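Local coordinates for protein agglutinin (Rhizoctonia solani, PDB 4G9N) that is a fungal lectin of the ricin-type beta-trefoil family that binds N-acetylgalactosamine and so probably recognises glycans ending in this sugar, at residues V20-R25 with A33-K38. Sequence-based numbering, arbitrary orientation.
Sequences VLDLWR and AIQGYK. With NGA (2-acetamido-2-deoxy-beta-D-galactopyranose), chain E.
Asp-22 and Gln-35, cross-strand partners in a hydrogen-bonded pair of an antiparallel hairpin of the ricin-type beta-trefoil lectin fold, carry their polar groups side by side beneath a bound N-acetylgalactosamine and join each other there. Gln-35 NE2 donates a nearly straight bond of 2.8 Å to Asp-22 OD1, meeting the carboxylate from above its plane; amide and carboxylate are turned 43° apart. The same Gln-35 NE2 reaches O6 of the sugar at 2.8 Å. An amide suits this place because NE2 has two hydrogens, one for each partner. A chi1 of 53° tucks CG over the Gln-35 backbone, and from there the extended chain runs beside the aspartate.

The carboxylate divides its work: Asp-22 OD1 accepts from sugar O4 and Asp-22 OD2 from O3, the latter modelled at a doubtfully short 2.5 Å; OD2 is also bonded by Gln-45 NE2. The backbone N of Arg-25 donates to sugar O4, 2.7 Å away. Tyr-37 lays one ring face against the sugar, with C4 3.6 Å above the ring plane and offset toward the rim, an apolar CH-pi surface of the kind common in lectins. Trp-24 turns a face to C6, with Gln-35 CD at its edge.

Beneath the site, the backbones are bonded through Asp-22 and Gln-35 in both directions; Val-20 N donates to Tyr-37 O, and Trp-24 N to Ala-33 O. On the opposite face, Ile-34 wedges between two leucines, its CG2 3.6 Å from Leu-21 CD1 and its CG1 near Leu-23 CD1; branched aliphatic chains fit this buried side, where Trp-47 also packs. Strand alternation thus separates a hydrophobic interior from a sugar-binding surface. O4 is both acceptor from Arg-25 and donor to Asp-22, an arrangement consistent with recognition of the axial 4-hydroxyl that distinguishes galactose from glucose.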
loop_
_atom_site.group_PDB
_atom_site.type_symbol
_atom_site.label_atom_id
_atom_site.label_comp_id
_atom_site.label_asym_id
_atom_site.label_seq_id
_atom_site.Cartn_x
_atom_site.Cartn_y
_atom_site.Cartn_z
ATOM N N VAL B 20 -0.596 -18.192 -8.903
ATOM C CA VAL B 20 0.138 -16.951 -9.156
ATOM C C VAL B 20 -0.335 -16.207 -10.401
ATOM O O VAL B 20 -0.984 -16.784 -11.277
ATOM C CB VAL B 20 1.660 -17.198 -9.247
ATOM C CG1 VAL B 20 2.167 -17.992 -8.012
ATOM C CG2 VAL B 20 2.007 -17.909 -10.540
ATOM N N LEU B 21 -0.019 -14.920 -10.471
ATOM C CA LEU B 21 -0.450 -14.109 -11.608
ATOM C C LEU B 21 0.327 -14.539 -12.852
ATOM O O LEU B 21 1.562 -14.541 -12.857
ATOM C CB LEU B 21 -0.220 -12.625 -11.326
ATOM C CG LEU B 21 -0.922 -11.639 -12.261
ATOM C CD1 LEU B 21 -2.408 -11.570 -11.919
ATOM C CD2 LEU B 21 -0.280 -10.250 -12.188
ATOM N N ASP B 22 -0.399 -14.875 -13.910
ATOM C CA ASP B 22 0.174 -15.590 -15.046
ATOM C C ASP B 22 -0.262 -14.940 -16.371
ATOM O O ASP B 22 -1.456 -14.731 -16.615
ATOM C CB ASP B 22 -0.275 -17.062 -14.955
ATOM C CG ASP B 22 0.158 -17.912 -16.165
ATOM O OD1 ASP B 22 -0.372 -17.694 -17.279
ATOM O OD2 ASP B 22 0.991 -18.838 -15.986
ATOM N N LEU B 23 0.699 -14.585 -17.215
ATOM C CA LEU B 23 0.361 -14.115 -18.562
ATOM C C LEU B 23 0.259 -15.301 -19.521
ATOM O O LEU B 23 1.248 -15.989 -19.772
ATOM C CB LEU B 23 1.381 -13.104 -19.088
ATOM C CG LEU B 23 1.076 -12.518 -20.480
ATOM C CD1 LEU B 23 -0.187 -11.676 -20.501
ATOM C CD2 LEU B 23 2.246 -11.720 -21.005
ATOM N N TRP B 24 -0.943 -15.537 -20.043
ATOM C CA TRP B 24 -1.205 -16.636 -20.982
ATOM C C TRP B 24 -0.092 -16.862 -22.032
ATOM O O TRP B 24 0.129 -16.031 -22.921
ATOM C CB TRP B 24 -2.556 -16.415 -21.661
ATOM C CG TRP B 24 -3.077 -17.611 -22.383
ATOM C CD1 TRP B 24 -3.790 -18.649 -21.850
ATOM C CD2 TRP B 24 -2.934 -17.893 -23.782
ATOM N NE1 TRP B 24 -4.097 -19.560 -22.832
ATOM C CE2 TRP B 24 -3.584 -19.120 -24.026
ATOM C CE3 TRP B 24 -2.325 -17.228 -24.848
ATOM C CZ2 TRP B 24 -3.636 -19.697 -25.297
ATOM C CZ3 TRP B 24 -2.377 -17.801 -26.110
ATOM C CH2 TRP B 24 -3.031 -19.022 -26.323
ATOM N N ARG B 25 0.609 -17.988 -21.880
ATOM C CA ARG B 25 1.757 -18.391 -22.716
ATOM C C ARG B 25 2.870 -17.332 -22.868
ATOM O O ARG B 25 3.714 -17.431 -23.758
ATOM C CB ARG B 25 1.302 -18.958 -24.084
ATOM C CG ARG B 25 0.045 -19.842 -23.996
ATOM C CD ARG B 25 0.090 -21.129 -24.828
ATOM N NE ARG B 25 -0.206 -20.928 -26.243
ATOM C CZ ARG B 25 -1.119 -21.597 -26.954
ATOM N NH1 ARG B 25 -1.884 -22.541 -26.409
ATOM N NH2 ARG B 25 -1.272 -21.302 -28.237
ATOM N N ALA B 33 -4.679 -12.868 -22.243
ATOM C CA ALA B 33 -5.308 -13.055 -20.935
ATOM C C ALA B 33 -4.281 -13.139 -19.812
ATOM O O ALA B 33 -3.253 -13.796 -19.930
ATOM C CB ALA B 33 -6.205 -14.308 -20.924
ATOM N N ILE B 34 -4.579 -12.452 -18.723
ATOM C CA ILE B 34 -3.836 -12.578 -17.487
ATOM C C ILE B 34 -4.721 -13.381 -16.525
ATOM O O ILE B 34 -5.909 -13.100 -16.393
ATOM C CB ILE B 34 -3.477 -11.188 -16.927
ATOM C CG1 ILE B 34 -2.392 -10.551 -17.798
ATOM C CG2 ILE B 34 -3.044 -11.291 -15.469
ATOM C CD1 ILE B 34 -1.926 -9.187 -17.338
ATOM N N GLN B 35 -4.141 -14.387 -15.877
ATOM C CA GLN B 35 -4.926 -15.409 -15.209
ATOM C C GLN B 35 -4.207 -15.962 -13.981
ATOM O O GLN B 35 -3.043 -15.697 -13.776
ATOM C CB GLN B 35 -5.152 -16.550 -16.203
ATOM C CG GLN B 35 -3.830 -17.008 -16.780
ATOM C CD GLN B 35 -3.943 -18.006 -17.923
ATOM O OE1 GLN B 35 -5.026 -18.241 -18.473
ATOM N NE2 GLN B 35 -2.810 -18.591 -18.290
ATOM N N GLY B 36 -4.915 -16.741 -13.172
ATOM C CA GLY B 36 -4.296 -17.519 -12.117
ATOM C C GLY B 36 -3.794 -18.842 -12.671
ATOM O O GLY B 36 -4.416 -19.413 -13.562
ATOM N N TYR B 37 -2.661 -19.324 -12.160
ATOM C CA TYR B 37 -2.062 -20.557 -12.671
ATOM C C TYR B 37 -1.127 -21.133 -11.611
ATOM O O TYR B 37 -0.631 -20.402 -10.744
ATOM C CB TYR B 37 -1.282 -20.266 -13.958
ATOM C CG TYR B 37 -1.182 -21.402 -14.969
ATOM C CD1 TYR B 37 -0.172 -22.361 -14.879
ATOM C CD2 TYR B 37 -2.072 -21.485 -16.041
ATOM C CE1 TYR B 37 -0.065 -23.379 -15.811
ATOM C CE2 TYR B 37 -1.976 -22.504 -16.978
ATOM C CZ TYR B 37 -0.971 -23.449 -16.858
ATOM O OH TYR B 37 -0.875 -24.464 -17.783
ATOM N N LYS B 38 -0.900 -22.441 -11.672
ATOM C CA LYS B 38 0.001 -23.087 -10.738
ATOM C C LYS B 38 1.412 -22.518 -10.929
ATOM O O LYS B 38 1.862 -22.337 -12.059
ATOM C CB LYS B 38 -0.017 -24.604 -10.948
ATOM C CG LYS B 38 0.768 -25.369 -9.904
ATOM C CD LYS B 38 0.663 -26.860 -10.101
ATOM C CE LYS B 38 1.505 -27.327 -11.280
ATOM N NZ LYS B 38 1.563 -28.826 -11.355
HETATM C C1 NGA E . 1.915 -22.092 -20.885
HETATM C C2 NGA E . 2.520 -21.252 -19.768
HETATM C C3 NGA E . 1.548 -21.179 -18.606
HETATM C C4 NGA E . 0.210 -20.630 -19.098
HETATM C C5 NGA E . -0.292 -21.490 -20.252
HETATM C C6 NGA E . -1.541 -20.898 -20.883
HETATM C C7 NGA E . 4.930 -21.314 -19.581
HETATM C C8 NGA E . 6.106 -21.983 -18.923
HETATM N N2 NGA E . 3.752 -21.868 -19.334
HETATM O O1 NGA E . 2.788 -22.087 -21.993
HETATM O O3 NGA E . 2.108 -20.401 -17.573
HETATM O O4 NGA E . 0.305 -19.284 -19.519
HETATM O O5 NGA E . 0.670 -21.565 -21.276
HETATM O O6 NGA E . -2.581 -20.800 -19.939
HETATM O O7 NGA E . 5.059 -20.314 -20.294
#